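PDB 3M3M: glutathione S-transferase from Pseudomonas fluorescens, which binds glutathione and probably acts as a glutathione transferase, joining the tripeptide's thiol to electrophilic substrates. Local coordinates for residues Y157-V170 and W187-M200. Sequence-based numbering, arbitrary orientation.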
ATOM      1  N   TYR A 157     -15.249   3.859  -2.293  1.00 11.59           N
ATOM      2  CA  TYR A 157     -13.947   3.175  -2.202  1.00  9.75           C
ATOM      3  C   TYR A 157     -13.104   3.595  -3.352  1.00  9.46           C
ATOM      4  O   TYR A 157     -13.556   3.608  -4.536  1.00 11.24           O
ATOM      5  CB  TYR A 157     -14.289   1.652  -2.268  1.00 11.73           C
ATOM      6  CG  TYR A 157     -13.145   0.695  -2.134  1.00 12.56           C
ATOM      7  CD1 TYR A 157     -12.013   0.980  -1.334  1.00 10.16           C
ATOM      8  CD2 TYR A 157     -13.251  -0.584  -2.706  1.00 11.28           C
ATOM      9  CE1 TYR A 157     -10.974   0.013  -1.222  1.00 13.19           C
ATOM     10  CE2 TYR A 157     -12.233  -1.553  -2.599  1.00 14.24           C
ATOM     11  CZ  TYR A 157     -11.119  -1.231  -1.816  1.00 12.85           C
ATOM     12  OH  TYR A 157     -10.138  -2.154  -1.705  1.00 11.11           O
ATOM     13  N   SER A 158     -11.820   3.985  -3.043  1.00  8.68           N
ATOM     14  CA  SER A 158     -10.937   4.524  -4.116  1.00  9.12           C
ATOM     15  C   SER A 158      -9.517   4.019  -3.864  1.00  7.73           C
ATOM     16  O   SER A 158      -9.228   3.340  -2.848  1.00  7.50           O
ATOM     17  CB  SER A 158     -10.896   6.069  -4.009  1.00  7.87           C
ATOM     18  OG  SER A 158     -10.189   6.490  -2.840  1.00 10.78           O
ATOM     19  N   ILE A 159      -8.597   4.436  -4.751  1.00  8.77           N
ATOM     20  CA  ILE A 159      -7.207   4.012  -4.577  1.00  8.35           C
ATOM     21  C   ILE A 159      -6.566   4.702  -3.386  1.00  8.51           C
ATOM     22  O   ILE A 159      -5.495   4.308  -3.006  1.00 10.33           O
ATOM     23  CB  ILE A 159      -6.348   4.319  -5.879  1.00  6.61           C
ATOM     24  CG1 ILE A 159      -6.437   5.806  -6.321  1.00  6.20           C
ATOM     25  CG2 ILE A 159      -6.929   3.401  -7.026  1.00  9.06           C
ATOM     26  CD1 ILE A 159      -5.567   6.050  -7.643  1.00  7.65           C
ATOM     27  N   ALA A 160      -7.211   5.723  -2.802  1.00  8.99           N
ATOM     28  CA  ALA A 160      -6.653   6.204  -1.486  1.00 10.27           C
ATOM     29  C   ALA A 160      -6.852   5.139  -0.417  1.00  9.83           C
ATOM     30  O   ALA A 160      -5.962   4.922   0.398  1.00  8.08           O
ATOM     31  CB  ALA A 160      -7.379   7.486  -1.012  1.00  9.79           C
ATOM     32  N   ASP A 161      -8.020   4.507  -0.378  1.00  7.45           N
ATOM     33  CA  ASP A 161      -8.236   3.420   0.629  1.00  7.67           C
ATOM     34  C   ASP A 161      -7.293   2.271   0.347  1.00  7.85           C
ATOM     35  O   ASP A 161      -6.771   1.697   1.268  1.00  9.40           O
ATOM     36  CB  ASP A 161      -9.708   2.943   0.486  1.00  7.62           C
ATOM     37  CG  ASP A 161     -10.713   4.101   0.714  1.00  9.62           C
ATOM     38  OD1 ASP A 161     -10.808   4.647   1.828  1.00  9.75           O
ATOM     39  OD2 ASP A 161     -11.376   4.468  -0.258  1.00 10.46           O
ATOM     40  N   ILE A 162      -7.180   1.863  -0.924  1.00  8.58           N
ATOM     41  CA  ILE A 162      -6.296   0.745  -1.294  1.00  8.04           C
ATOM     42  C   ILE A 162      -4.843   1.097  -0.810  1.00  7.52           C
ATOM     43  O   ILE A 162      -4.153   0.260  -0.136  1.00  7.06           O
ATOM     44  CB  ILE A 162      -6.300   0.496  -2.750  1.00  7.29           C
ATOM     45  CG1 ILE A 162      -7.713  -0.056  -3.189  1.00  9.26           C
ATOM     46  CG2 ILE A 162      -5.163  -0.531  -3.113  1.00 10.05           C
ATOM     47  CD1 ILE A 162      -7.919  -0.029  -4.690  1.00 12.72           C
ATOM     48  N   ALA A 163      -4.397   2.302  -1.111  1.00  6.61           N
ATOM     49  CA  ALA A 163      -3.019   2.712  -0.698  1.00  8.16           C
ATOM     50  C   ALA A 163      -2.826   2.570   0.828  1.00  8.34           C
ATOM     51  O   ALA A 163      -1.754   2.128   1.331  1.00  9.26           O
ATOM     52  CB  ALA A 163      -2.776   4.164  -1.188  1.00  7.72           C
ATOM     53  N   LEU A 164      -3.804   3.057   1.620  1.00  7.22           N
ATOM     54  CA  LEU A 164      -3.672   3.021   3.095  1.00  7.01           C
ATOM     55  C   LEU A 164      -4.035   1.651   3.713  1.00  6.80           C
ATOM     56  O   LEU A 164      -3.529   1.330   4.819  1.00  8.97           O
ATOM     57  CB  LEU A 164      -4.466   4.168   3.747  1.00  6.60           C
ATOM     58  CG  LEU A 164      -3.651   5.493   3.546  1.00 11.17           C
ATOM     59  CD1 LEU A 164      -4.437   6.680   3.547  1.00 13.02           C
ATOM     60  CD2 LEU A 164      -2.570   5.596   4.589  1.00  6.39           C
ATOM     61  N   TYR A 165      -4.865   0.832   3.030  1.00  7.90           N
ATOM     62  CA  TYR A 165      -5.232  -0.454   3.605  1.00  7.25           C
ATOM     63  C   TYR A 165      -4.043  -1.382   3.603  1.00  7.33           C
ATOM     64  O   TYR A 165      -3.914  -2.199   4.528  1.00  8.01           O
ATOM     65  CB  TYR A 165      -6.335  -1.067   2.749  1.00  5.64           C
ATOM     66  CG  TYR A 165      -6.802  -2.422   3.245  1.00  8.30           C
ATOM     67  CD1 TYR A 165      -7.745  -2.511   4.343  1.00  8.37           C
ATOM     68  CD2 TYR A 165      -6.298  -3.582   2.670  1.00  8.52           C
ATOM     69  CE1 TYR A 165      -8.137  -3.758   4.820  1.00  8.88           C
ATOM     70  CE2 TYR A 165      -6.687  -4.860   3.197  1.00  9.31           C
ATOM     71  CZ  TYR A 165      -7.560  -4.896   4.251  1.00 11.21           C
ATOM     72  OH  TYR A 165      -7.928  -6.171   4.739  1.00 10.18           O
ATOM     73  N   ALA A 166      -3.178  -1.246   2.578  1.00  8.29           N
ATOM     74  CA  ALA A 166      -2.140  -2.267   2.372  1.00  8.56           C
ATOM     75  C   ALA A 166      -1.280  -2.467   3.624  1.00  9.24           C
ATOM     76  O   ALA A 166      -1.094  -3.628   4.028  1.00  9.74           O
ATOM     77  CB  ALA A 166      -1.244  -1.924   1.116  1.00  8.39           C
ATOM     78  N   TYR A 167      -0.729  -1.404   4.229  1.00  7.71           N
ATOM     79  CA  TYR A 167      -0.010  -1.631   5.429  1.00  8.16           C
ATOM     80  C   TYR A 167      -0.913  -1.480   6.674  1.00  9.69           C
ATOM     81  O   TYR A 167      -0.562  -2.052   7.711  1.00  8.73           O
ATOM     82  CB  TYR A 167       1.146  -0.594   5.562  1.00  7.47           C
ATOM     83  CG  TYR A 167       2.326  -1.060   4.692  1.00  8.72           C
ATOM     84  CD1 TYR A 167       3.145  -2.130   5.128  1.00  7.17           C
ATOM     85  CD2 TYR A 167       2.633  -0.356   3.538  1.00  8.23           C
ATOM     86  CE1 TYR A 167       4.269  -2.544   4.308  1.00  8.60           C
ATOM     87  CE2 TYR A 167       3.767  -0.717   2.755  1.00 10.22           C
ATOM     88  CZ  TYR A 167       4.569  -1.787   3.157  1.00 12.10           C
ATOM     89  OH  TYR A 167       5.662  -2.184   2.299  1.00 15.09           O
ATOM     90  N   THR A 168      -1.938  -0.656   6.593  1.00  8.03           N
ATOM     91  CA  THR A 168      -2.697  -0.525   7.876  1.00  8.24           C
ATOM     92  C   THR A 168      -3.269  -1.903   8.317  1.00  9.53           C
ATOM     93  O   THR A 168      -3.277  -2.188   9.503  1.00  9.60           O
ATOM     94  CB  THR A 168      -3.817   0.494   7.763  1.00  8.33           C
ATOM     95  OG1 THR A 168      -3.272   1.780   7.378  1.00  7.67           O
ATOM     96  CG2 THR A 168      -4.532   0.694   9.150  1.00  8.77           C
ATOM     97  N   HIS A 169      -3.758  -2.687   7.389  1.00  8.29           N
ATOM     98  CA  HIS A 169      -4.359  -3.977   7.755  1.00 10.35           C
ATOM     99  C   HIS A 169      -3.378  -4.941   8.457  1.00 11.85           C
ATOM    100  O   HIS A 169      -3.882  -5.880   9.119  1.00 12.40           O
ATOM    101  CB  HIS A 169      -5.092  -4.622   6.542  1.00  9.28           C
ATOM    102  CG  HIS A 169      -4.270  -5.611   5.789  1.00 11.80           C
ATOM    103  ND1 HIS A 169      -3.218  -5.261   4.979  1.00  9.48           N
ATOM    104  CD2 HIS A 169      -4.387  -6.967   5.693  1.00 12.66           C
ATOM    105  CE1 HIS A 169      -2.713  -6.341   4.401  1.00 11.21           C
ATOM    106  NE2 HIS A 169      -3.383  -7.402   4.851  1.00 12.78           N
ATOM    107  N   VAL A 170      -2.040  -4.743   8.301  1.00 11.01           N
ATOM    108  CA  VAL A 170      -1.019  -5.556   8.977  1.00 10.47           C
ATOM    109  C   VAL A 170      -0.233  -4.707  10.016  1.00 10.96           C
ATOM    110  O   VAL A 170       0.868  -5.053  10.454  1.00 10.65           O
ATOM    111  CB  VAL A 170      -0.065  -6.276   7.966  1.00  8.84           C
ATOM    112  CG1 VAL A 170      -0.871  -7.432   7.280  1.00 11.90           C
ATOM    113  CG2 VAL A 170       0.482  -5.321   6.912  1.00  8.80           C
ATOM    114  N   TRP A 187     -13.657   0.524   8.798  1.00 13.00           N
ATOM    115  CA  TRP A 187     -13.250   0.744   7.399  1.00 12.11           C
ATOM    116  C   TRP A 187     -12.530  -0.476   6.789  1.00 11.38           C
ATOM    117  O   TRP A 187     -12.779  -0.845   5.592  1.00 13.39           O
ATOM    118  CB  TRP A 187     -12.369   1.998   7.392  1.00 11.14           C
ATOM    119  CG  TRP A 187     -11.557   2.248   6.141  1.00 10.63           C
ATOM    120  CD1 TRP A 187     -11.921   2.850   4.994  1.00  8.73           C
ATOM    121  CD2 TRP A 187     -10.151   1.971   6.047  1.00  9.73           C
ATOM    122  NE1 TRP A 187     -10.803   2.914   4.104  1.00 10.01           N
ATOM    123  CE2 TRP A 187      -9.705   2.434   4.762  1.00 10.04           C
ATOM    124  CE3 TRP A 187      -9.246   1.385   6.951  1.00  6.99           C
ATOM    125  CZ2 TRP A 187      -8.326   2.310   4.318  1.00  9.57           C
ATOM    126  CZ3 TRP A 187      -7.852   1.254   6.525  1.00 11.66           C
ATOM    127  CH2 TRP A 187      -7.439   1.733   5.216  1.00  7.26           C
HETATM  128  N   MSE A 188     -11.636  -1.124   7.568  1.00 13.29           N
HETATM  129  CA  MSE A 188     -10.938  -2.310   7.062  1.00 11.34           C
HETATM  130  C   MSE A 188     -12.057  -3.336   6.714  1.00 14.08           C
HETATM  131  O   MSE A 188     -11.958  -4.043   5.733  1.00 13.60           O
HETATM  132  CB  MSE A 188     -10.080  -2.935   8.128  1.00 14.13           C
HETATM  133  CG  MSE A 188      -8.806  -2.140   8.211  1.00 12.95           C
HETATM  134 SE   MSE A 188      -7.633  -2.579   9.713  1.00 28.65          SE
HETATM  135  CE  MSE A 188      -7.572  -4.614   9.706  1.00 23.18           C
ATOM    136  N   GLN A 189     -13.005  -3.519   7.638  1.00 12.57           N
ATOM    137  CA  GLN A 189     -14.190  -4.367   7.280  1.00 16.04           C
ATOM    138  C   GLN A 189     -14.922  -4.066   5.980  1.00 14.16           C
ATOM    139  O   GLN A 189     -15.212  -4.998   5.212  1.00 15.97           O
ATOM    140  CB  GLN A 189     -15.165  -4.413   8.478  1.00 17.21           C
ATOM    141  CG  GLN A 189     -14.939  -5.616   9.224  1.00 30.03           C
ATOM    142  CD  GLN A 189     -15.695  -6.658   8.482  1.00 41.87           C
ATOM    143  OE1 GLN A 189     -16.717  -6.315   7.834  1.00 51.57           O
ATOM    144  NE2 GLN A 189     -15.217  -7.894   8.490  1.00 44.99           N
ATOM    145  N   ARG A 190     -15.170  -2.789   5.666  1.00 11.74           N
ATOM    146  CA  ARG A 190     -15.767  -2.363   4.438  1.00 12.78           C
ATOM    147  C   ARG A 190     -14.894  -2.683   3.213  1.00 13.45           C
ATOM    148  O   ARG A 190     -15.383  -3.143   2.216  1.00 13.26           O
ATOM    149  CB  ARG A 190     -16.067  -0.835   4.413  1.00 11.75           C
ATOM    150  CG  ARG A 190     -17.097  -0.516   5.438  1.00 18.62           C
ATOM    151  CD  ARG A 190     -17.819   0.793   5.104  1.00 29.14           C
ATOM    152  NE  ARG A 190     -16.995   1.699   5.755  1.00 31.95           N
ATOM    153  CZ  ARG A 190     -16.998   2.051   7.040  1.00 31.62           C
ATOM    154  NH1 ARG A 190     -17.902   1.715   7.970  1.00 31.04           N
ATOM    155  NH2 ARG A 190     -16.034   2.823   7.374  1.00 15.71           N
ATOM    156  N   VAL A 191     -13.597  -2.409   3.315  1.00 12.31           N
ATOM    157  CA  VAL A 191     -12.683  -2.733   2.233  1.00 10.50           C
ATOM    158  C   VAL A 191     -12.741  -4.209   1.939  1.00 10.87           C
ATOM    159  O   VAL A 191     -12.926  -4.625   0.802  1.00 12.50           O
ATOM    160  CB  VAL A 191     -11.231  -2.276   2.624  1.00 10.34           C
ATOM    161  CG1 VAL A 191     -10.188  -2.859   1.590  1.00  9.44           C
ATOM    162  CG2 VAL A 191     -11.255  -0.665   2.659  1.00 10.41           C
ATOM    163  N   GLN A 192     -12.584  -4.980   2.979  1.00 12.73           N
ATOM    164  CA  GLN A 192     -12.536  -6.446   2.893  1.00 15.65           C
ATOM    165  C   GLN A 192     -13.861  -7.071   2.416  1.00 16.74           C
ATOM    166  O   GLN A 192     -13.844  -8.226   1.961  1.00 18.07           O
ATOM    167  CB  GLN A 192     -12.297  -7.002   4.307  1.00 15.88           C
ATOM    168  CG  GLN A 192     -10.914  -6.990   4.688  1.00 21.68           C
ATOM    169  CD  GLN A 192     -10.797  -7.070   6.186  1.00 28.23           C
ATOM    170  OE1 GLN A 192     -11.755  -7.562   6.825  1.00 30.16           O
ATOM    171  NE2 GLN A 192      -9.636  -6.599   6.782  1.00 20.60           N
ATOM    172  N   SER A 193     -14.946  -6.316   2.470  1.00 16.49           N
ATOM    173  CA  SER A 193     -16.229  -6.792   2.034  1.00 16.25           C
ATOM    174  C   SER A 193     -16.461  -6.625   0.548  1.00 16.58           C
ATOM    175  O   SER A 193     -17.490  -7.097   0.011  1.00 17.25           O
ATOM    176  CB  SER A 193     -17.354  -6.096   2.835  1.00 18.40           C
ATOM    177  OG  SER A 193     -17.631  -4.795   2.317  1.00 22.75           O
ATOM    178  N   HIS A 194     -15.557  -5.972  -0.166  1.00 12.37           N
ATOM    179  CA  HIS A 194     -15.802  -5.795  -1.548  1.00 10.85           C
ATOM    180  C   HIS A 194     -15.811  -7.209  -2.188  1.00 11.28           C
ATOM    181  O   HIS A 194     -14.998  -8.081  -1.793  1.00 10.74           O
ATOM    182  CB  HIS A 194     -14.649  -4.994  -2.209  1.00 12.39           C
ATOM    183  CG  HIS A 194     -14.950  -4.668  -3.630  1.00 14.02           C
ATOM    184  ND1 HIS A 194     -14.893  -5.614  -4.653  1.00 11.56           N
ATOM    185  CD2 HIS A 194     -15.323  -3.500  -4.201  1.00 17.17           C
ATOM    186  CE1 HIS A 194     -15.212  -5.032  -5.798  1.00 13.50           C
ATOM    187  NE2 HIS A 194     -15.458  -3.736  -5.548  1.00 15.23           N
ATOM    188  N   PRO A 195     -16.778  -7.477  -3.089  1.00 11.41           N
ATOM    189  CA  PRO A 195     -16.899  -8.858  -3.544  1.00 11.00           C
ATOM    190  C   PRO A 195     -15.654  -9.393  -4.291  1.00 11.32           C
ATOM    191  O   PRO A 195     -15.475 -10.634  -4.351  1.00 12.36           O
ATOM    192  CB  PRO A 195     -18.153  -8.814  -4.412  1.00 10.87           C
ATOM    193  CG  PRO A 195     -18.273  -7.328  -4.859  1.00 12.02           C
ATOM    194  CD  PRO A 195     -17.818  -6.563  -3.618  1.00 12.28           C
ATOM    195  N   ARG A 196     -14.782  -8.507  -4.792  1.00 10.64           N
ATOM    196  CA  ARG A 196     -13.597  -8.944  -5.537  1.00  8.76           C
ATOM    197  C   ARG A 196     -12.341  -8.756  -4.698  1.00  7.41           C
ATOM    198  O   ARG A 196     -11.223  -8.969  -5.249  1.00  8.82           O
ATOM    199  CB  ARG A 196     -13.469  -8.180  -6.860  1.00 11.08           C
ATOM    200  CG  ARG A 196     -14.638  -8.420  -7.825  1.00 11.53           C
ATOM    201  CD  ARG A 196     -14.297  -7.882  -9.200  1.00 10.93           C
ATOM    202  NE  ARG A 196     -13.063  -8.535  -9.733  1.00 11.17           N
ATOM    203  CZ  ARG A 196     -13.042  -9.663 -10.441  1.00 13.19           C
ATOM    204  NH1 ARG A 196     -14.232 -10.231 -10.805  1.00 13.37           N
ATOM    205  NH2 ARG A 196     -11.902 -10.209 -10.813  1.00 13.02           N
ATOM    206  N   HIS A 197     -12.543  -8.496  -3.397  1.00 10.19           N
ATOM    207  CA  HIS A 197     -11.361  -8.276  -2.491  1.00  8.60           C
ATOM    208  C   HIS A 197     -10.470  -9.550  -2.553  1.00  8.81           C
ATOM    209  O   HIS A 197     -11.019 -10.728  -2.619  1.00 10.30           O
ATOM    210  CB  HIS A 197     -11.780  -8.021  -1.073  1.00  9.77           C
ATOM    211  CG  HIS A 197     -10.585  -7.781  -0.157  1.00 11.55           C
ATOM    212  ND1 HIS A 197      -9.849  -6.624  -0.250  1.00 10.16           N
ATOM    213  CD2 HIS A 197     -10.024  -8.518   0.834  1.00 10.16           C
ATOM    214  CE1 HIS A 197      -8.876  -6.638   0.666  1.00 10.21           C
ATOM    215  NE2 HIS A 197      -8.940  -7.796   1.320  1.00 10.01           N
ATOM    216  N   VAL A 198      -9.137  -9.380  -2.497  1.00  7.94           N
ATOM    217  CA  VAL A 198      -8.203 -10.558  -2.269  1.00  8.81           C
ATOM    218  C   VAL A 198      -7.283 -10.179  -1.147  1.00  9.45           C
ATOM    219  O   VAL A 198      -6.938  -8.953  -0.997  1.00  9.10           O
ATOM    220  CB  VAL A 198      -7.366 -10.886  -3.569  1.00  9.24           C
ATOM    221  CG1 VAL A 198      -8.289 -11.351  -4.759  1.00 10.00           C
ATOM    222  CG2 VAL A 198      -6.463  -9.658  -4.089  1.00  8.91           C
ATOM    223  N   PRO A 199      -6.883 -11.160  -0.316  1.00  9.93           N
ATOM    224  CA  PRO A 199      -5.950 -10.965   0.761  1.00 10.42           C
ATOM    225  C   PRO A 199      -4.523 -10.862   0.256  1.00  9.04           C
ATOM    226  O   PRO A 199      -4.222 -11.130  -0.915  1.00  9.02           O
ATOM    227  CB  PRO A 199      -6.085 -12.238   1.636  1.00 11.99           C
ATOM    228  CG  PRO A 199      -6.385 -13.322   0.593  1.00 11.91           C
ATOM    229  CD  PRO A 199      -7.241 -12.572  -0.486  1.00 11.67           C
HETATM  230  N   MSE A 200      -3.640 -10.381   1.156  1.00  9.28           N
HETATM  231  CA  MSE A 200      -2.246 -10.203   0.796  1.00  9.15           C
HETATM  232  C   MSE A 200      -1.621 -11.527   0.411  1.00 10.92           C
HETATM  233  O   MSE A 200      -1.000 -11.655  -0.657  1.00 11.52           O
HETATM  234  CB  MSE A 200      -1.489  -9.688   2.034  1.00 10.32           C
HETATM  235  CG  MSE A 200      -0.056  -9.566   1.717  1.00 11.91           C
HETATM  236 SE   MSE A 200       0.808  -8.741   3.427  1.00 21.76          SE
HETATM  237  CE  MSE A 200       1.155  -6.914   2.712  1.00 14.45           C
TER
HETATM  238  O   HOH W   1     -11.232  -4.553  -1.480  1.00 11.53           O
HETATM  239  O   HOH W   2      -7.376  -8.550   3.573  1.00 10.76           O
HETATM  240  O   HOH W   3      -4.813  -9.590   3.624  1.00 10.82           O
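Trp187 NE1 donates to Asp161 OD1 at 2.9 Å. The acceptor lies near the indole plane, but the N-H comes to Asp161 OD1 from above the carboxylate plane. Leu152 N also binds Asp161 OD1. The other oxygen, Asp161 OD2, takes the Ser158 N-H on its anti lone pair, and Ser158 OG accepts from Ala160 N. This is the N-terminal capping box characteristic of the GST C-terminal domain, here starting helix 159-168. Trp187 thus ties helix 182-192 to the aspartate of the capping box, in the first turn of helix 159-168.

Gln192 NE2 donates to Tyr165 OH at 2.7 Å, with the hydroxyl close to the amide plane. Water 2 links the same hydroxyl to His197 NE2. Water 1 joins Tyr157 OH, Val191 O and His197 ND1.

With CG anti to the backbone N (chi1 180°), Tyr165 reaches into a hole formed by Trp187, Met188, Val191 and Gln192. Val191 CG1 sits over one ring face, 3.8 Å from the Tyr165 ring centroid, and His169 CB covers the opposite face. A leucine at Tyr165 would probably leave the Gln192 amide without its acceptor, and Val191 CG1 without the ring face it packs on. Val191 CG1 also touches Tyr157 OH at 3.4 Å. The indole edge abuts the helix backbone, Trp187 CH2 lying 3.5 Å from Tyr165 N. Further along, Met188 CE packs on His169 CA at 3.8 Å. Tyr167, whose side chain leaves the same helix away from segment 187-200, touches the bound glutathione.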